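Local coordinates for protein fatty acid synthase 1, isoform A (Drosophila melanogaster, PDB 6FN6) that probably catalyses the de novo synthesis of long-chain saturated fatty acids from acetyl-CoA and malonyl-CoA with NADPH, this chain being its dehydratase-enoylreductase-ketoreductase modifying region, at residues A[6-12]-A[75-81]; A[26-30]-A[249-253]; A[61-67]-A[97-103]. All blocks are in the same frame, centred on the assembly; numbering follows the deposited sequence.

Contact 1 (A[6-12]-A[75-81]); sequences ETIVEVD and AVVKFGI
Residues 7-12 and 76-81 run as extended antiparallel strands, their axes 4.5 Å apart at closest and their directions 154° apart. The register is unbroken. Thr-7 faces Ile-81, Val-9 faces Phe-79 and Val-11 faces Val-77 as hydrogen-bonded pairs; between them Ile-8 with Gly-80, Glu-10 with Lys-78 and Asp-12 with Val-76 are non-hydrogen-bonded. The ladder is tight at one end: Thr-7 N to Ile-81 O and Ile-81 N to Thr-7 O are both 2.7 Å, Val-9 N to Phe-79 O 2.6 Å and Phe-79 N to Val-9 O 2.7 Å. It slackens toward the other, with Val-11 N to Val-77 O at 3.1 Å and a weak return bond, Val-77 N to Val-11 O, at 3.4 Å, where the CA atoms of that pair stand 5.8 Å apart.

One face is largely apolar, with Thr-7 its one polar residue. Val-11 (m) brings CG2 to 3.3 Å from Val-77 CG1 and 3.6 Å from Phe-79 CE2, while Val-9 (t) sets CG2 4.2 Å from Ile-81 CD1. This face packs on helix 34-48, where the Phe-79 ring (chi1 m) meets Leu-40 and Tyr-37. The other, largely exposed, is mixed: Ile-8, Glu-10, Asp-12, Val-76 and Lys-78. With Lys-78 stretched out, Glu-10 OE1 lies 4.1 Å from Lys-78 NZ, too far for a salt bridge.

An antiparallel sheet packed round helix 34-48 is the hotdog arrangement, and this pair is part of the predicted N-terminal hotdog of the dehydratase. Backbone bonds and the apolar layer therefore hold residues 7-12 at the sheet's edge; charge pairing adds little.

Contact 2 (A[26-30]-A[249-253]); sequences IDGRI and AQRRP
Asp-27 lays its carboxylate against the side chain of Arg-251 and the backbone of Arg-252 and takes two donors on one oxygen. OD2 accepts a hydrogen bond from Arg-252 N at 3.1 Å and forms a salt bridge with Arg-251 NE, also 3.1 Å away. The aspartate has chi1 t, and its CA-to-CB bond points toward residues 249-253. Arg-251 leaves its backbone sideways and folds back with chi1, chi2 and chi3 all m, which brings the edge of its guanidinium to OD2.

The backbone of 26-30 makes a tight reversal: Ile-26 N bonds to Arg-29 O at 2.7 Å and Arg-29 N to Ile-26 O at 3.2 Å. Asp-27 (phi 54°, psi 45°) and Gly-28 (phi 78°, psi 17°) fill the corner, both with positive phi, as in a type I' beta-hairpin turn. Facing it, 249-253 is an extended loop without regular structure; the CA atoms of Asp-27 and Arg-251 are 6.9 Å apart.

Arg-252 has the most surface covered here. Its side chain (m, t, p) reaches over the turn, so that NH1 comes within 3.3 Å of Gly-28 O at an angle too poor for a hydrogen bond. Its CD lies 3.4 Å from Arg-29 NE, and the NE atoms of Arg-29 and Arg-252 are only 4.3 Å apart, a crowding of like charges.

Leu-190 packs against both Asp-27 and Arg-251, and Asp-144 OD2 accepts a bond from Gly-28 N. The turn belongs to the predicted N-terminal hotdog and the loop to the C-terminal one, so this is a polar surface clasp between the two halves of a double-hotdog dehydratase.

Contact 3 (A[61-67]-A[97-103]); sequences ENLVFHR and SLAVSGK
Arg-67, Glu-61 and Lys-103 have the most surface covered here, and they mark the two ends of an antiparallel pairing. At one end Glu-61 pairs with Lys-103: Glu-61 N to Lys-103 O is 2.7 Å and Lys-103 N to Glu-61 O 2.8 Å. Their side chains lie along the same face, Glu-61 with chi1 m and Lys-103 all t, yet Glu-61 OE2 and Lys-103 NZ stay 4.1 Å apart, beyond a salt bridge; Glu-61 finds that partner in Arg-198.

Next the register slips by one at a beta bulge, where the chain turns a corner at Asn-62 (phi 53°, psi 45°). Strands 63-65 and 98-103 then run 172° apart in direction, axes 4.7 Å apart at closest. Val-64 N to Ser-101 O is 2.8 Å. The return bond, Ser-101 N to Val-64 O, is 3.1 Å. Phe-65 faces Val-100 in a non-hydrogen-bonded pair, Phe-65 CD1 to Val-100 CG2 at 3.6 Å.

Beyond it, His-66 N bonds to Ala-99 O (2.9 Å). The His-66 ring (chi1 m) is fixed twice, by the 2.9 Å hydrogen bond between NE2 and Ser-101 OG and by Leu-98 CD2 in a CH-pi contact 3.6 Å from the ring centroid. Arg-67 (p, t, t) closes this end, with NE to Ser-97 OG at 3.0 Å and a salt bridge to Glu-94.

A second, classic bulge falls at Ala-99 and Val-100, both opposite Ile-92. Leu-63, Phe-65 and Val-100 pack against helix 34-48, the central helix of a hotdog fold wrapped by its curved, bulged antiparallel sheet.

How the contacts relate
All three contacts belong to the dehydratase part of the chain, and contacts 1 and 3 share one antiparallel sheet. Across it the order is 7-12, 76-83, 89-93, 98-105, 58-65, so strand 89-93 separates the two pairings; their centres are 16 Å apart, and both lean on helix 34-48. From 58-65 the sheet passes to 191-201 and into the second hotdog. Contact 2 lies 23 Å from contact 1 and 21 Å from contact 3, centre to centre, off this sheet. Along the chain the order is 6-12, 26-30, 61-67, 75-81, 97-103, 249-253. Contacts 1 and 3 thus join strands within the predicted N-terminal hotdog, while contact 2 ties it to the C-terminal one.

Contact 1 (A[6-12]-A[75-81])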
loop_
_atom_site.group_PDB
_atom_site.type_symbol
_atom_site.label_atom_id
_atom_site.label_comp_id
_atom_site.label_asym_id
_atom_site.label_seq_id
_atom_site.Cartn_x
_atom_site.Cartn_y
_atom_site.Cartn_z
ATOM N N GLU A 6 20.351 -19.975 -0.663
ATOM C CA GLU A 6 20.852 -18.621 -0.447
ATOM C C GLU A 6 22.378 -18.605 -0.396
ATOM O O GLU A 6 23.012 -19.625 -0.125
ATOM C CB GLU A 6 20.279 -18.036 0.846
ATOM C CG GLU A 6 20.736 -18.748 2.111
ATOM C CD GLU A 6 20.207 -18.089 3.370
ATOM O OE1 GLU A 6 20.453 -18.623 4.473
ATOM O OE2 GLU A 6 19.546 -17.034 3.259
ATOM N N THR A 7 22.960 -17.438 -0.650
ATOM C CA THR A 7 24.408 -17.279 -0.604
ATOM C C THR A 7 24.852 -16.778 0.767
ATOM O O THR A 7 24.342 -15.778 1.271
ATOM C CB THR A 7 24.903 -16.293 -1.686
ATOM O OG1 THR A 7 24.454 -16.724 -2.977
ATOM C CG2 THR A 7 26.424 -16.200 -1.683
ATOM N N ILE A 8 25.801 -17.489 1.367
ATOM C CA ILE A 8 26.345 -17.102 2.660
ATOM C C ILE A 8 27.646 -16.338 2.455
ATOM O O ILE A 8 28.549 -16.806 1.763
ATOM C CB ILE A 8 26.571 -18.329 3.565
ATOM C CG1 ILE A 8 25.313 -19.201 3.622
ATOM C CG2 ILE A 8 26.988 -17.892 4.968
ATOM C CD1 ILE A 8 24.069 -18.478 4.107
ATOM N N VAL A 9 27.734 -15.156 3.054
ATOM C CA VAL A 9 28.955 -14.366 3.004
ATOM C C VAL A 9 29.402 -14.091 4.431
ATOM O O VAL A 9 28.649 -13.543 5.237
ATOM C CB VAL A 9 28.757 -13.060 2.215
ATOM C CG1 VAL A 9 30.031 -12.229 2.225
ATOM C CG2 VAL A 9 28.336 -13.361 0.787
ATOM N N GLU A 10 30.636 -14.473 4.734
ATOM C CA GLU A 10 31.181 -14.319 6.072
ATOM C C GLU A 10 32.243 -13.226 6.070
ATOM O O GLU A 10 33.152 -13.241 5.240
ATOM C CB GLU A 10 31.763 -15.648 6.557
ATOM C CG GLU A 10 32.069 -15.707 8.043
ATOM C CD GLU A 10 32.410 -17.113 8.508
ATOM O OE1 GLU A 10 31.976 -18.080 7.847
ATOM O OE2 GLU A 10 33.109 -17.251 9.533
ATOM N N VAL A 11 32.121 -12.280 6.994
ATOM C CA VAL A 11 33.130 -11.240 7.149
ATOM C C VAL A 11 33.725 -11.312 8.550
ATOM O O VAL A 11 33.005 -11.387 9.546
ATOM C CB VAL A 11 32.548 -9.836 6.857
ATOM C CG1 VAL A 11 31.999 -9.772 5.439
ATOM C CG2 VAL A 11 31.467 -9.469 7.857
ATOM N N ASP A 12 35.054 -11.301 8.606
ATOM C CA ASP A 12 35.789 -11.397 9.861
ATOM C C ASP A 12 36.795 -10.257 9.973
ATOM O O ASP A 12 37.738 -10.170 9.189
ATOM C CB ASP A 12 36.500 -12.750 9.961
ATOM C CG ASP A 12 37.259 -12.918 11.265
ATOM O OD1 ASP A 12 37.009 -12.139 12.207
ATOM O OD2 ASP A 12 38.103 -13.833 11.350
ATOM N N ALA A 75 34.441 -10.385 15.878
ATOM C CA ALA A 75 33.462 -10.124 14.826
ATOM C C ALA A 75 33.443 -11.162 13.709
ATOM O O ALA A 75 33.817 -10.861 12.576
ATOM C CB ALA A 75 33.705 -8.752 14.230
ATOM N N VAL A 76 33.015 -12.380 14.023
ATOM C CA VAL A 76 32.694 -13.342 12.979
ATOM C C VAL A 76 31.177 -13.296 12.779
ATOM O O VAL A 76 30.404 -13.723 13.636
ATOM C CB VAL A 76 33.225 -14.764 13.317
ATOM C CG1 VAL A 76 32.534 -15.362 14.547
ATOM C CG2 VAL A 76 33.074 -15.682 12.110
ATOM N N VAL A 77 30.764 -12.727 11.650
ATOM C CA VAL A 77 29.349 -12.527 11.362
ATOM C C VAL A 77 29.032 -13.071 9.976
ATOM O O VAL A 77 29.801 -12.882 9.033
ATOM C CB VAL A 77 28.961 -11.039 11.478
ATOM C CG1 VAL A 77 29.850 -10.188 10.592
ATOM C CG2 VAL A 77 27.495 -10.832 11.119
ATOM N N LYS A 78 27.889 -13.738 9.861
ATOM C CA LYS A 78 27.498 -14.380 8.615
ATOM C C LYS A 78 26.307 -13.675 7.973
ATOM O O LYS A 78 25.259 -13.519 8.600
ATOM C CB LYS A 78 27.164 -15.849 8.882
ATOM C CG LYS A 78 28.339 -16.631 9.459
ATOM C CD LYS A 78 28.111 -18.132 9.465
ATOM C CE LYS A 78 29.352 -18.858 9.972
ATOM N NZ LYS A 78 29.215 -20.341 9.942
ATOM N N PHE A 79 26.471 -13.253 6.722
ATOM C CA PHE A 79 25.379 -12.632 5.977
ATOM C C PHE A 79 24.804 -13.609 4.953
ATOM O O PHE A 79 25.542 -14.218 4.179
ATOM C CB PHE A 79 25.847 -11.358 5.268
ATOM C CG PHE A 79 26.298 -10.265 6.200
ATOM C CD1 PHE A 79 25.394 -9.622 7.030
ATOM C CD2 PHE A 79 27.624 -9.868 6.230
ATOM C CE1 PHE A 79 25.809 -8.610 7.882
ATOM C CE2 PHE A 79 28.043 -8.859 7.078
ATOM C CZ PHE A 79 27.134 -8.229 7.904
ATOM N N GLY A 80 23.481 -13.755 4.964
ATOM C CA GLY A 80 22.778 -14.588 4.001
ATOM C C GLY A 80 22.040 -13.765 2.962
ATOM O O GLY A 80 21.236 -12.904 3.312
ATOM N N ILE A 81 22.316 -14.022 1.685
ATOM C CA ILE A 81 21.724 -13.247 0.596
ATOM C C ILE A 81 20.889 -14.151 -0.308
ATOM O O ILE A 81 21.276 -15.284 -0.589
ATOM C CB ILE A 81 22.806 -12.519 -0.224
ATOM C CG1 ILE A 81 23.835 -11.879 0.715
ATOM C CG2 ILE A 81 22.162 -11.474 -1.127
ATOM C CD1 ILE A 81 24.908 -11.059 0.019
#

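Contact 2 (A[26-30]-A[249-253])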
loop_
_atom_site.group_PDB
_atom_site.type_symbol
_atom_site.label_atom_id
_atom_site.label_comp_id
_atom_site.label_asym_id
_atom_site.label_seq_id
_atom_site.Cartn_x
_atom_site.Cartn_y
_atom_site.Cartn_z
ATOM N N ILE A 26 30.258 3.931 15.098
ATOM C CA ILE A 26 29.158 4.855 15.347
ATOM C C ILE A 26 28.771 4.791 16.814
ATOM O O ILE A 26 28.367 3.740 17.311
ATOM C CB ILE A 26 27.934 4.540 14.458
ATOM C CG1 ILE A 26 28.326 4.464 12.980
ATOM C CG2 ILE A 26 26.833 5.575 14.680
ATOM C CD1 ILE A 26 28.774 5.773 12.382
ATOM N N ASP A 27 28.883 5.925 17.498
ATOM C CA ASP A 27 28.482 6.022 18.895
ATOM C C ASP A 27 29.171 4.954 19.745
ATOM O O ASP A 27 28.535 4.298 20.568
ATOM C CB ASP A 27 26.960 5.896 19.012
ATOM C CG ASP A 27 26.432 6.381 20.351
ATOM O OD1 ASP A 27 27.223 6.936 21.141
ATOM O OD2 ASP A 27 25.221 6.218 20.609
ATOM N N GLY A 28 30.474 4.787 19.540
ATOM C CA GLY A 28 31.271 3.890 20.358
ATOM C C GLY A 28 31.133 2.416 20.034
ATOM O O GLY A 28 31.511 1.559 20.833
ATOM N N ARG A 29 30.592 2.110 18.860
ATOM C CA ARG A 29 30.461 0.724 18.431
ATOM C C ARG A 29 30.623 0.583 16.918
ATOM O O ARG A 29 30.288 1.495 16.158
ATOM C CB ARG A 29 29.104 0.165 18.884
ATOM C CG ARG A 29 27.952 1.170 18.811
ATOM C CD ARG A 29 26.656 0.624 19.404
ATOM N NE ARG A 29 25.620 1.659 19.462
ATOM C CZ ARG A 29 24.727 1.908 18.505
ATOM N NH1 ARG A 29 24.713 1.192 17.388
ATOM N NH2 ARG A 29 23.838 2.879 18.672
ATOM N N ILE A 30 31.155 -0.559 16.492
ATOM C CA ILE A 30 31.361 -0.824 15.072
ATOM C C ILE A 30 30.037 -1.244 14.443
ATOM O O ILE A 30 29.404 -2.201 14.891
ATOM C CB ILE A 30 32.441 -1.905 14.852
ATOM C CG1 ILE A 30 33.775 -1.458 15.456
ATOM C CG2 ILE A 30 32.601 -2.210 13.361
ATOM C CD1 ILE A 30 34.835 -2.546 15.499
ATOM N N ALA A 249 18.784 8.088 15.454
ATOM C CA ALA A 249 19.079 6.847 16.165
ATOM C C ALA A 249 19.223 7.057 17.669
ATOM O O ALA A 249 19.460 8.172 18.132
ATOM C CB ALA A 249 20.345 6.215 15.607
ATOM N N GLN A 250 19.033 5.977 18.421
ATOM C CA GLN A 250 19.192 5.989 19.872
ATOM C C GLN A 250 20.659 6.107 20.265
ATOM O O GLN A 250 21.518 5.423 19.707
ATOM C CB GLN A 250 18.603 4.720 20.494
ATOM C CG GLN A 250 17.136 4.478 20.185
ATOM C CD GLN A 250 16.639 3.157 20.747
ATOM O OE1 GLN A 250 17.387 2.427 21.398
ATOM N NE2 GLN A 250 15.373 2.847 20.501
ATOM N N ARG A 251 20.944 6.971 21.232
ATOM C CA ARG A 251 22.297 7.107 21.752
ATOM C C ARG A 251 22.436 6.254 23.007
ATOM O O ARG A 251 21.586 6.300 23.894
ATOM C CB ARG A 251 22.624 8.570 22.061
ATOM C CG ARG A 251 22.589 9.489 20.851
ATOM C CD ARG A 251 23.676 9.146 19.839
ATOM N NE ARG A 251 25.020 9.311 20.388
ATOM C CZ ARG A 251 25.692 10.459 20.403
ATOM N NH1 ARG A 251 25.148 11.562 19.905
ATOM N NH2 ARG A 251 26.911 10.506 20.922
ATOM N N ARG A 252 23.512 5.475 23.073
ATOM C CA ARG A 252 23.736 4.579 24.200
ATOM C C ARG A 252 23.743 5.398 25.485
ATOM O O ARG A 252 24.195 6.544 25.486
ATOM C CB ARG A 252 25.052 3.810 24.059
ATOM C CG ARG A 252 25.207 3.048 22.756
ATOM C CD ARG A 252 26.629 2.531 22.591
ATOM N NE ARG A 252 26.939 1.479 23.555
ATOM C CZ ARG A 252 28.163 1.030 23.808
ATOM N NH1 ARG A 252 29.210 1.535 23.167
ATOM N NH2 ARG A 252 28.342 0.064 24.699
ATOM N N PRO A 253 23.242 4.818 26.585
ATOM C CA PRO A 253 23.301 5.591 27.826
ATOM C C PRO A 253 24.744 5.749 28.277
ATOM O O PRO A 253 25.279 4.895 28.983
ATOM C CB PRO A 253 22.492 4.742 28.808
ATOM C CG PRO A 253 22.649 3.345 28.306
ATOM C CD PRO A 253 22.748 3.448 26.805
#

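Contact 3 (A[61-67]-A[97-103])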
loop_
_atom_site.group_PDB
_atom_site.type_symbol
_atom_site.label_atom_id
_atom_site.label_comp_id
_atom_site.label_asym_id
_atom_site.label_seq_id
_atom_site.Cartn_x
_atom_site.Cartn_y
_atom_site.Cartn_z
ATOM N N GLU A 61 17.044 -0.526 -6.122
ATOM C CA GLU A 61 15.834 0.245 -5.871
ATOM C C GLU A 61 15.145 -0.180 -4.582
ATOM O O GLU A 61 15.223 -1.338 -4.172
ATOM C CB GLU A 61 14.863 0.111 -7.043
ATOM C CG GLU A 61 15.393 0.672 -8.347
ATOM C CD GLU A 61 14.434 0.461 -9.498
ATOM O OE1 GLU A 61 13.528 1.303 -9.672
ATOM O OE2 GLU A 61 14.581 -0.546 -10.223
ATOM N N ASN A 62 14.465 0.776 -3.954
ATOM C CA ASN A 62 13.691 0.523 -2.742
ATOM C C ASN A 62 14.546 -0.152 -1.678
ATOM O O ASN A 62 14.120 -1.119 -1.046
ATOM C CB ASN A 62 12.467 -0.343 -3.057
ATOM C CG ASN A 62 11.461 -0.372 -1.916
ATOM O OD1 ASN A 62 11.167 0.657 -1.308
ATOM N ND2 ASN A 62 10.931 -1.554 -1.621
ATOM N N LEU A 63 15.756 0.357 -1.487
ATOM C CA LEU A 63 16.632 -0.159 -0.449
ATOM C C LEU A 63 16.086 0.197 0.923
ATOM O O LEU A 63 15.782 1.357 1.196
ATOM C CB LEU A 63 18.049 0.389 -0.618
ATOM C CG LEU A 63 18.864 -0.224 -1.757
ATOM C CD1 LEU A 63 20.051 0.650 -2.100
ATOM C CD2 LEU A 63 19.335 -1.617 -1.370
ATOM N N VAL A 64 15.961 -0.809 1.781
ATOM C CA VAL A 64 15.522 -0.599 3.152
ATOM C C VAL A 64 16.534 -1.222 4.101
ATOM O O VAL A 64 16.861 -2.402 3.991
ATOM C CB VAL A 64 14.117 -1.182 3.398
ATOM C CG1 VAL A 64 13.670 -0.908 4.829
ATOM C CG2 VAL A 64 13.116 -0.613 2.407
ATOM N N PHE A 65 17.023 -0.420 5.038
ATOM C CA PHE A 65 17.932 -0.912 6.057
ATOM C C PHE A 65 17.149 -1.071 7.359
ATOM O O PHE A 65 16.944 -0.114 8.106
ATOM C CB PHE A 65 19.117 0.042 6.199
ATOM C CG PHE A 65 19.807 0.326 4.890
ATOM C CD1 PHE A 65 20.751 -0.551 4.382
ATOM C CD2 PHE A 65 19.488 1.455 4.153
ATOM C CE1 PHE A 65 21.374 -0.300 3.171
ATOM C CE2 PHE A 65 20.111 1.710 2.944
ATOM C CZ PHE A 65 21.053 0.832 2.454
ATOM N N HIS A 66 16.696 -2.297 7.604
ATOM C CA HIS A 66 15.721 -2.572 8.657
ATOM C C HIS A 66 16.292 -2.464 10.066
ATOM O O HIS A 66 15.577 -2.094 10.997
ATOM C CB HIS A 66 15.114 -3.957 8.443
ATOM C CG HIS A 66 14.385 -4.090 7.143
ATOM N ND1 HIS A 66 13.039 -3.828 7.014
ATOM C CD2 HIS A 66 14.819 -4.446 5.909
ATOM C CE1 HIS A 66 12.671 -4.021 5.760
ATOM N NE2 HIS A 66 13.734 -4.395 5.069
ATOM N N ARG A 67 17.567 -2.803 10.231
ATOM C CA ARG A 67 18.203 -2.713 11.539
ATOM C C ARG A 67 19.714 -2.594 11.382
ATOM O O ARG A 67 20.270 -2.942 10.340
ATOM C CB ARG A 67 17.863 -3.930 12.403
ATOM C CG ARG A 67 18.286 -5.272 11.822
ATOM C CD ARG A 67 18.123 -6.379 12.855
ATOM N NE ARG A 67 18.762 -7.630 12.460
ATOM C CZ ARG A 67 20.073 -7.855 12.507
ATOM N NH1 ARG A 67 20.901 -6.910 12.933
ATOM N NH2 ARG A 67 20.558 -9.027 12.130
ATOM N N SER A 97 17.593 -13.072 11.224
ATOM C CA SER A 97 16.653 -11.962 11.150
ATOM C C SER A 97 16.992 -11.061 9.967
ATOM O O SER A 97 18.156 -10.926 9.591
ATOM C CB SER A 97 16.661 -11.159 12.454
ATOM O OG SER A 97 17.885 -10.467 12.627
ATOM N N LEU A 98 15.965 -10.468 9.369
ATOM C CA LEU A 98 16.139 -9.618 8.197
ATOM C C LEU A 98 16.994 -8.394 8.504
ATOM O O LEU A 98 16.799 -7.732 9.522
ATOM C CB LEU A 98 14.778 -9.177 7.659
ATOM C CG LEU A 98 14.806 -8.194 6.486
ATOM C CD1 LEU A 98 15.486 -8.813 5.274
ATOM C CD2 LEU A 98 13.401 -7.739 6.142
ATOM N N ALA A 99 17.936 -8.097 7.611
ATOM C CA ALA A 99 18.805 -6.934 7.762
ATOM C C ALA A 99 18.486 -5.880 6.702
ATOM O O ALA A 99 18.190 -4.729 7.029
ATOM C CB ALA A 99 20.272 -7.348 7.676
ATOM N N VAL A 100 18.551 -6.282 5.435
ATOM C CA VAL A 100 18.335 -5.364 4.320
ATOM C C VAL A 100 17.460 -5.998 3.248
ATOM O O VAL A 100 17.508 -7.208 3.027
ATOM C CB VAL A 100 19.680 -4.901 3.713
ATOM C CG1 VAL A 100 19.459 -4.047 2.463
ATOM C CG2 VAL A 100 20.480 -4.131 4.733
ATOM N N SER A 101 16.661 -5.164 2.589
ATOM C CA SER A 101 15.815 -5.601 1.481
ATOM C C SER A 101 15.834 -4.552 0.375
ATOM O O SER A 101 16.121 -3.382 0.622
ATOM C CB SER A 101 14.378 -5.845 1.949
ATOM O OG SER A 101 13.693 -4.622 2.152
ATOM N N GLY A 102 15.523 -4.978 -0.843
ATOM C CA GLY A 102 15.463 -4.069 -1.972
ATOM C C GLY A 102 15.356 -4.795 -3.297
ATOM O O GLY A 102 15.086 -5.996 -3.342
ATOM N N LYS A 103 15.583 -4.061 -4.380
ATOM C CA LYS A 103 15.500 -4.618 -5.724
ATOM C C LYS A 103 16.781 -4.305 -6.486
ATOM O O LYS A 103 17.365 -3.238 -6.308
ATOM C CB LYS A 103 14.280 -4.051 -6.459
ATOM C CG LYS A 103 14.184 -4.434 -7.929
ATOM C CD LYS A 103 12.962 -3.805 -8.581
ATOM C CE LYS A 103 12.953 -4.032 -10.084
ATOM N NZ LYS A 103 11.744 -3.450 -10.729
#